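Local coordinates for putative glyoxalase superfamily protein (Ralstonia eutropha, PDB 3IUZ) that probably acts as an iron(II)-dependent dioxygenase of the 2-oxoadipate dioxygenase/decarboxylase family, which would turn 2-oxoadipate into 2-hydroxyglutarate, at residues Asp121-Thr126 / Ser223-Trp228; Gln176-Gln181 / Gly193-Gly198. One frame throughout, in Å; residues are numbered along the deposited sequence.

Contact 1: residues Asp121-Thr126 / Ser223-Trp228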
ATOM      1  N   ASP A 121      17.949  -8.888  -0.464  1.00 26.71           N
ATOM      2  CA  ASP A 121      19.206  -8.693   0.239  1.00 28.86           C
ATOM      3  C   ASP A 121      20.008  -7.509  -0.296  1.00 28.27           C
ATOM      4  O   ASP A 121      20.689  -6.802   0.474  1.00 28.45           O
ATOM      5  CB  ASP A 121      20.018  -9.973   0.133  1.00 30.19           C
ATOM      6  CG  ASP A 121      19.324 -11.136   0.835  1.00 35.68           C
ATOM      7  OD1 ASP A 121      18.581 -10.894   1.838  1.00 40.44           O
ATOM      8  OD2 ASP A 121      19.466 -12.289   0.351  1.00 43.60           O
ATOM      9  N   ARG A 122      19.883  -7.270  -1.589  1.00 26.58           N
ATOM     10  CA  ARG A 122      20.646  -6.206  -2.243  1.00 27.20           C
ATOM     11  C   ARG A 122      20.287  -4.864  -1.625  1.00 26.59           C
ATOM     12  O   ARG A 122      21.141  -3.990  -1.504  1.00 26.73           O
ATOM     13  CB  ARG A 122      20.390  -6.185  -3.743  1.00 26.20           C
ATOM     14  CG  ARG A 122      21.157  -5.089  -4.504  1.00 30.89           C
ATOM     15  N   ILE A 123      19.041  -4.715  -1.191  1.00 24.75           N
ATOM     16  CA  ILE A 123      18.620  -3.461  -0.630  1.00 23.59           C
ATOM     17  C   ILE A 123      18.361  -3.566   0.883  1.00 22.42           C
ATOM     18  O   ILE A 123      17.720  -2.711   1.452  1.00 22.40           O
ATOM     19  CB  ILE A 123      17.386  -2.911  -1.412  1.00 22.83           C
ATOM     20  CG1 ILE A 123      16.206  -3.897  -1.421  1.00 22.81           C
ATOM     21  CG2 ILE A 123      17.785  -2.512  -2.801  1.00 21.43           C
ATOM     22  CD1 ILE A 123      14.947  -3.328  -2.093  1.00 22.50           C
ATOM     23  N   SER A 124      18.850  -4.634   1.510  1.00 21.79           N
ATOM     24  CA  SER A 124      18.686  -4.857   2.950  1.00 22.14           C
ATOM     25  C   SER A 124      17.231  -4.881   3.422  1.00 20.50           C
ATOM     26  O   SER A 124      16.892  -4.313   4.487  1.00 19.23           O
ATOM     27  CB  SER A 124      19.452  -3.820   3.751  1.00 21.35           C
ATOM     28  OG  SER A 124      20.792  -3.890   3.376  1.00 25.91           O
HETATM   29  N   MSE A 125      16.387  -5.513   2.620  1.00 19.70           N
HETATM   30  CA  MSE A 125      14.987  -5.723   2.999  1.00 19.72           C
HETATM   31  C   MSE A 125      14.523  -7.169   2.790  1.00 20.44           C
HETATM   32  O   MSE A 125      15.146  -7.949   2.056  1.00 20.23           O
HETATM   33  CB  MSE A 125      14.070  -4.797   2.204  1.00 20.09           C
HETATM   34  CG  MSE A 125      14.476  -3.308   2.216  1.00 19.75           C
HETATM   35 SE   MSE A 125      12.918  -2.186   1.851  0.75 19.03          SE
HETATM   36  CE  MSE A 125      12.409  -2.673   0.113  1.00 27.28           C
ATOM     37  N   THR A 126      13.464  -7.513   3.499  1.00 19.58           N
ATOM     38  CA  THR A 126      12.701  -8.737   3.270  1.00 19.46           C
ATOM     39  C   THR A 126      11.299  -8.376   2.869  1.00 19.48           C
ATOM     40  O   THR A 126      10.554  -7.622   3.582  1.00 20.67           O
ATOM     41  CB  THR A 126      12.629  -9.614   4.550  1.00 19.81           C
ATOM     42  OG1 THR A 126      13.953  -9.837   5.035  1.00 18.00           O
ATOM     43  CG2 THR A 126      11.919 -10.964   4.237  1.00 21.40           C
ATOM     44  N   SER A 223      21.431   4.135   2.038  1.00 20.07           N
ATOM     45  CA  SER A 223      20.213   3.447   1.626  1.00 18.75           C
ATOM     46  C   SER A 223      19.168   4.434   1.133  1.00 18.53           C
ATOM     47  O   SER A 223      18.595   5.145   1.923  1.00 19.65           O
ATOM     48  CB  SER A 223      19.591   2.684   2.834  1.00 18.69           C
ATOM     49  OG  SER A 223      18.366   2.087   2.444  1.00 16.13           O
ATOM     50  N   ALA A 224      18.844   4.387  -0.150  1.00 17.29           N
ATOM     51  CA  ALA A 224      17.730   5.145  -0.712  1.00 16.48           C
ATOM     52  C   ALA A 224      16.382   4.684  -0.091  1.00 16.25           C
ATOM     53  O   ALA A 224      15.464   5.479   0.149  1.00 15.18           O
ATOM     54  CB  ALA A 224      17.719   4.979  -2.262  1.00 16.71           C
ATOM     55  N   GLU A 225      16.300   3.395   0.214  1.00 15.69           N
ATOM     56  CA  GLU A 225      15.048   2.806   0.684  1.00 15.74           C
ATOM     57  C   GLU A 225      14.727   3.312   2.079  1.00 15.25           C
ATOM     58  O   GLU A 225      13.587   3.680   2.355  1.00 16.12           O
ATOM     59  CB  GLU A 225      15.188   1.291   0.689  1.00 15.35           C
ATOM     60  CG  GLU A 225      15.120   0.714  -0.695  1.00 16.47           C
ATOM     61  CD  GLU A 225      16.401   0.925  -1.505  1.00 19.24           C
ATOM     62  OE1 GLU A 225      17.527   1.059  -0.953  1.00 19.71           O
ATOM     63  OE2 GLU A 225      16.256   0.968  -2.725  1.00 22.85           O
HETATM   64  N   MSE A 226      15.720   3.308   2.968  1.00 15.05           N
HETATM   65  CA  MSE A 226      15.492   3.767   4.349  1.00 15.67           C
HETATM   66  C   MSE A 226      15.292   5.289   4.374  1.00 15.89           C
HETATM   67  O   MSE A 226      14.494   5.788   5.151  1.00 15.39           O
HETATM   68  CB  MSE A 226      16.673   3.358   5.267  1.00 15.53           C
HETATM   69  CG  MSE A 226      16.528   3.723   6.721  1.00 16.42           C
HETATM   70 SE   MSE A 226      14.880   2.977   7.601  0.75 10.35          SE
HETATM   71  CE  MSE A 226      14.211   4.616   8.359  1.00 12.10           C
ATOM     72  N   ALA A 227      15.979   6.033   3.485  1.00 14.42           N
ATOM     73  CA  ALA A 227      15.704   7.463   3.362  1.00 14.99           C
ATOM     74  C   ALA A 227      14.224   7.725   2.994  1.00 14.60           C
ATOM     75  O   ALA A 227      13.566   8.580   3.573  1.00 16.78           O
ATOM     76  CB  ALA A 227      16.642   8.137   2.321  1.00 12.69           C
ATOM     77  N   TRP A 228      13.709   6.948   2.053  1.00 14.88           N
ATOM     78  CA  TRP A 228      12.299   7.035   1.642  1.00 13.98           C
ATOM     79  C   TRP A 228      11.357   6.749   2.808  1.00 14.02           C
ATOM     80  O   TRP A 228      10.425   7.518   3.103  1.00 13.87           O
ATOM     81  CB  TRP A 228      12.059   6.096   0.444  1.00 14.30           C
ATOM     82  CG  TRP A 228      10.764   6.227  -0.148  1.00 14.09           C
ATOM     83  CD1 TRP A 228      10.448   6.943  -1.290  1.00 16.46           C
ATOM     84  CD2 TRP A 228       9.547   5.585   0.272  1.00 13.52           C
ATOM     85  NE1 TRP A 228       9.124   6.801  -1.563  1.00 16.46           N
ATOM     86  CE2 TRP A 228       8.548   5.971  -0.630  1.00 13.32           C
ATOM     87  CE3 TRP A 228       9.215   4.713   1.331  1.00 16.14           C
ATOM     88  CZ2 TRP A 228       7.215   5.549  -0.493  1.00 15.51           C
ATOM     89  CZ3 TRP A 228       7.923   4.291   1.473  1.00 15.14           C
ATOM     90  CH2 TRP A 228       6.921   4.702   0.573  1.00 12.76           C
TER
HETATM   91  O   HOH W   1      18.712  -0.233   1.143  1.00 19.43           O
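Ser223 OG is gripped from two sides: it accepts a hydrogen bond from the backbone N of Met226, 3.0 Å away, and it donates to a water that reaches across to the carbonyl oxygen of Ile123. Ser223 is thus the N-cap of helix 224-232, and the turn that meets it joins strands 112-120 and 125-132 as a beta hairpin with a G1 bulge, in which Ser124 and Met125 both face Leu120. The capping bond is nearly straight, with an angle of 168° at the hydrogen. The bridging water gives its hydrogens to Ile123 O (2.7 Å) and to Glu225 OE1 (2.7 Å), while it accepts from Ser223 OG at the same length, so the hairpin carbonyl is tied to the helix start although no direct hydrogen bond spans the gap.

Glu225 has the most surface buried in this contact. Its chain is bent about the CB-CG bond (chi2 76°), which brings the carboxylate back toward its own helix N-terminus and against Ile123, whose side chain it meets at about a right angle. Methyl CG2 of Ile123 lies 3.8 Å from Glu225 OE2, and Ile123 CB sits 4.0 Å from Glu225 CD; these are van der Waals contacts. The nearby helix start would probably help stabilise a negative charge on the carboxylate. Behind this pair the bulge residue Met125, a selenomethionine, is buried against Ser145 and Phe147 of strand 141-147, and Phe147 also touches Ser223 and Met226, so one strand backs both segments. From the hairpin side the selenium of Met125 comes up to the aliphatic base of the glutamate, with SE 4.3 Å from Glu225 CB.

Contact 2: residues Gln176-Gln181 / Gly193-Gly198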
ATOM      1  N   GLN A 176      -9.045  -2.146  16.966  1.00 12.76           N
ATOM      2  CA  GLN A 176      -8.777  -3.546  17.345  1.00 12.02           C
ATOM      3  C   GLN A 176     -10.020  -4.270  17.765  1.00 11.64           C
ATOM      4  O   GLN A 176     -10.156  -5.446  17.482  1.00 11.80           O
ATOM      5  CB  GLN A 176      -7.724  -3.610  18.427  1.00 11.26           C
ATOM      6  CG  GLN A 176      -6.356  -3.121  17.949  1.00 12.24           C
ATOM      7  CD  GLN A 176      -5.257  -3.253  18.991  1.00 16.51           C
ATOM      8  OE1 GLN A 176      -4.988  -4.362  19.521  1.00 13.45           O
ATOM      9  NE2 GLN A 176      -4.547  -2.134  19.234  1.00 13.25           N
ATOM     10  N   THR A 177     -10.934  -3.569  18.456  1.00 12.66           N
ATOM     11  CA  THR A 177     -12.222  -4.135  18.805  1.00 13.25           C
ATOM     12  C   THR A 177     -12.970  -4.653  17.576  1.00 14.20           C
ATOM     13  O   THR A 177     -13.454  -5.826  17.533  1.00 15.25           O
ATOM     14  CB  THR A 177     -13.102  -3.072  19.506  1.00 13.64           C
ATOM     15  OG1 THR A 177     -12.451  -2.654  20.722  1.00 14.92           O
ATOM     16  CG2 THR A 177     -14.514  -3.631  19.808  1.00 13.41           C
ATOM     17  N   LEU A 178     -13.030  -3.824  16.534  1.00 12.90           N
ATOM     18  CA  LEU A 178     -13.841  -4.155  15.345  1.00 13.14           C
ATOM     19  C   LEU A 178     -13.154  -5.236  14.482  1.00 12.69           C
ATOM     20  O   LEU A 178     -13.819  -6.123  13.934  1.00 13.11           O
ATOM     21  CB  LEU A 178     -14.137  -2.875  14.514  1.00 12.94           C
ATOM     22  CG  LEU A 178     -15.081  -1.863  15.216  1.00 14.98           C
ATOM     23  CD1 LEU A 178     -15.262  -0.533  14.403  1.00 10.83           C
ATOM     24  CD2 LEU A 178     -16.453  -2.543  15.479  1.00 13.47           C
ATOM     25  N   LEU A 179     -11.832  -5.133  14.391  1.00 12.54           N
ATOM     26  CA  LEU A 179     -11.007  -6.111  13.700  0.50 12.70           C
ATOM     27  C   LEU A 179     -11.215  -7.546  14.224  1.00 13.31           C
ATOM     28  O   LEU A 179     -11.415  -8.484  13.465  1.00 12.49           O
ATOM     29  CB  LEU A 179      -9.553  -5.699  13.894  0.50 12.98           C
ATOM     30  CG  LEU A 179      -8.565  -6.066  12.818  0.50 13.27           C
ATOM     31  CD1 LEU A 179      -9.207  -5.822  11.456  0.50  9.95           C
ATOM     32  CD2 LEU A 179      -7.253  -5.237  13.080  0.50 13.53           C
ATOM     33  N   TRP A 180     -11.179  -7.711  15.551  1.00 12.92           N
ATOM     34  CA  TRP A 180     -11.312  -9.017  16.164  1.00 12.95           C
ATOM     35  C   TRP A 180     -12.755  -9.525  16.259  1.00 13.65           C
ATOM     36  O   TRP A 180     -12.949 -10.751  16.233  1.00 14.66           O
ATOM     37  CB  TRP A 180     -10.505  -9.040  17.484  1.00 13.55           C
ATOM     38  CG  TRP A 180      -9.081  -8.947  17.103  1.00 12.12           C
ATOM     39  CD1 TRP A 180      -8.277  -7.831  17.089  1.00 16.40           C
ATOM     40  CD2 TRP A 180      -8.327  -9.978  16.456  1.00 14.65           C
ATOM     41  NE1 TRP A 180      -7.069  -8.139  16.542  1.00 13.72           N
ATOM     42  CE2 TRP A 180      -7.073  -9.443  16.140  1.00 12.15           C
ATOM     43  CE3 TRP A 180      -8.597 -11.309  16.118  1.00 12.87           C
ATOM     44  CZ2 TRP A 180      -6.079 -10.195  15.496  1.00 15.14           C
ATOM     45  CZ3 TRP A 180      -7.612 -12.048  15.471  1.00 15.46           C
ATOM     46  CH2 TRP A 180      -6.344 -11.484  15.213  1.00 12.81           C
ATOM     47  N   GLN A 181     -13.760  -8.632  16.304  1.00 12.87           N
ATOM     48  CA  GLN A 181     -15.165  -9.026  16.082  1.00 13.89           C
ATOM     49  C   GLN A 181     -15.322  -9.603  14.665  1.00 14.10           C
ATOM     50  O   GLN A 181     -16.015 -10.608  14.460  1.00 14.70           O
ATOM     51  CB  GLN A 181     -16.135  -7.831  16.254  1.00 13.27           C
ATOM     52  CG  GLN A 181     -16.180  -7.413  17.763  1.00 17.63           C
ATOM     53  CD  GLN A 181     -17.106  -6.277  18.054  1.00 18.18           C
ATOM     54  OE1 GLN A 181     -17.855  -5.823  17.167  1.00 14.91           O
ATOM     55  NE2 GLN A 181     -17.058  -5.799  19.297  1.00 20.17           N
ATOM     56  N   GLY A 193     -18.314  -1.821   9.729  1.00 14.98           N
ATOM     57  CA  GLY A 193     -17.286  -2.017   8.714  1.00 16.19           C
ATOM     58  C   GLY A 193     -16.747  -0.726   8.119  1.00 15.99           C
ATOM     59  O   GLY A 193     -15.547  -0.610   7.878  1.00 16.60           O
ATOM     60  N   ALA A 194     -17.655   0.209   7.860  1.00 15.77           N
ATOM     61  CA  ALA A 194     -17.308   1.532   7.370  1.00 15.59           C
ATOM     62  C   ALA A 194     -16.471   2.242   8.435  1.00 15.31           C
ATOM     63  O   ALA A 194     -15.485   2.909   8.093  1.00 14.50           O
ATOM     64  CB  ALA A 194     -18.576   2.368   7.046  1.00 14.91           C
ATOM     65  N   GLU A 195     -16.850   2.082   9.710  1.00 14.96           N
ATOM     66  CA  GLU A 195     -16.086   2.697  10.799  1.00 15.32           C
ATOM     67  C   GLU A 195     -14.703   2.086  10.867  1.00 14.13           C
ATOM     68  O   GLU A 195     -13.698   2.817  10.939  1.00 14.48           O
ATOM     69  CB  GLU A 195     -16.804   2.535  12.137  1.00 15.45           C
ATOM     70  CG  GLU A 195     -16.037   3.113  13.315  1.00 17.20           C
ATOM     71  CD  GLU A 195     -16.742   2.879  14.645  1.00 16.36           C
ATOM     72  OE1 GLU A 195     -17.867   2.278  14.694  1.00 14.28           O
ATOM     73  OE2 GLU A 195     -16.165   3.308  15.651  1.00 14.30           O
ATOM     74  N   LEU A 196     -14.618   0.755  10.795  1.00 13.91           N
ATOM     75  CA  LEU A 196     -13.282   0.085  10.810  1.00 13.92           C
ATOM     76  C   LEU A 196     -12.369   0.575   9.704  1.00 14.55           C
ATOM     77  O   LEU A 196     -11.173   0.877   9.925  1.00 12.76           O
ATOM     78  CB  LEU A 196     -13.436  -1.443  10.725  1.00 14.17           C
ATOM     79  CG  LEU A 196     -12.170  -2.251  10.642  1.00 15.82           C
ATOM     80  CD1 LEU A 196     -11.275  -1.971  11.843  1.00 12.95           C
ATOM     81  CD2 LEU A 196     -12.494  -3.800  10.484  1.00 14.74           C
ATOM     82  N   ILE A 197     -12.909   0.668   8.491  1.00 15.01           N
ATOM     83  CA  ILE A 197     -12.094   1.142   7.363  1.00 15.47           C
ATOM     84  C   ILE A 197     -11.526   2.537   7.678  1.00 15.00           C
ATOM     85  O   ILE A 197     -10.340   2.802   7.475  1.00 15.86           O
ATOM     86  CB  ILE A 197     -12.894   1.138   6.048  1.00 14.65           C
ATOM     87  CG1 ILE A 197     -13.175  -0.285   5.622  1.00 15.99           C
ATOM     88  CG2 ILE A 197     -12.184   1.969   4.946  1.00 13.68           C
ATOM     89  CD1 ILE A 197     -14.343  -0.381   4.560  1.00 12.53           C
ATOM     90  N   GLY A 198     -12.370   3.412   8.183  1.00 15.22           N
ATOM     91  CA  GLY A 198     -11.948   4.772   8.546  1.00 15.77           C
ATOM     92  C   GLY A 198     -10.796   4.782   9.549  1.00 16.32           C
ATOM     93  O   GLY A 198      -9.951   5.661   9.518  1.00 14.10           O
TER
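Leu196 and Leu178 bury the most surface between helices 173-185 and 190-200, and Leu179 adds a smaller share. The short segments 176-181 and 193-198 run at 126° to each other, nearer to perpendicular than to antiparallel, with their axes 9.6 Å apart at closest approach: two successive helices, joined through the short strand 187-188, that pack obliquely through leucines. Leu196 reaches out with CG anti to its backbone N (chi1 176°), and its two methyls divide between neighbouring residues of the facing helix. CD1 rests on Leu178 CB at 4.0 Å, while CD2 meets CD1 of Leu179, in one of that residue's two conformers, at 4.0 Å. Leu178 answers with CD1, which presses on the extended chain of Glu195 where the two side chains cross at about a right angle, 3.7 Å from Glu195 CD, and also comes to 3.9 Å from Leu196 N. The carboxylate of Glu195 forms a salt bridge with Arg174, one turn before Leu178, so a charged pair borders the apolar contact. Strand 187-188 touches Leu196 through Leu188; helix 101-110 packs on Leu179, and helices 4-14 and 42-60 lie against Ile197.

Contact 1 and contact 2 lie on opposite sides of the chain's centre, with their own centres 32 Å apart and their nearest atoms about 19 Å apart, so neither touches the other. Along the chain contact 2 is nested between 126 and 223, where the chain first completes strands 125-132 and 141-147 and then forms helices 154-164, 173-185, 190-200 and 213-222. Contact 1 joins the start of helix 224-232 to the hairpin between strands 112-120 and 125-132, through a water and the packing of one glutamate on Ile123 and Met125, whereas contact 2 joins two helices chiefly by leucine packing. All four segments belong to the single family region.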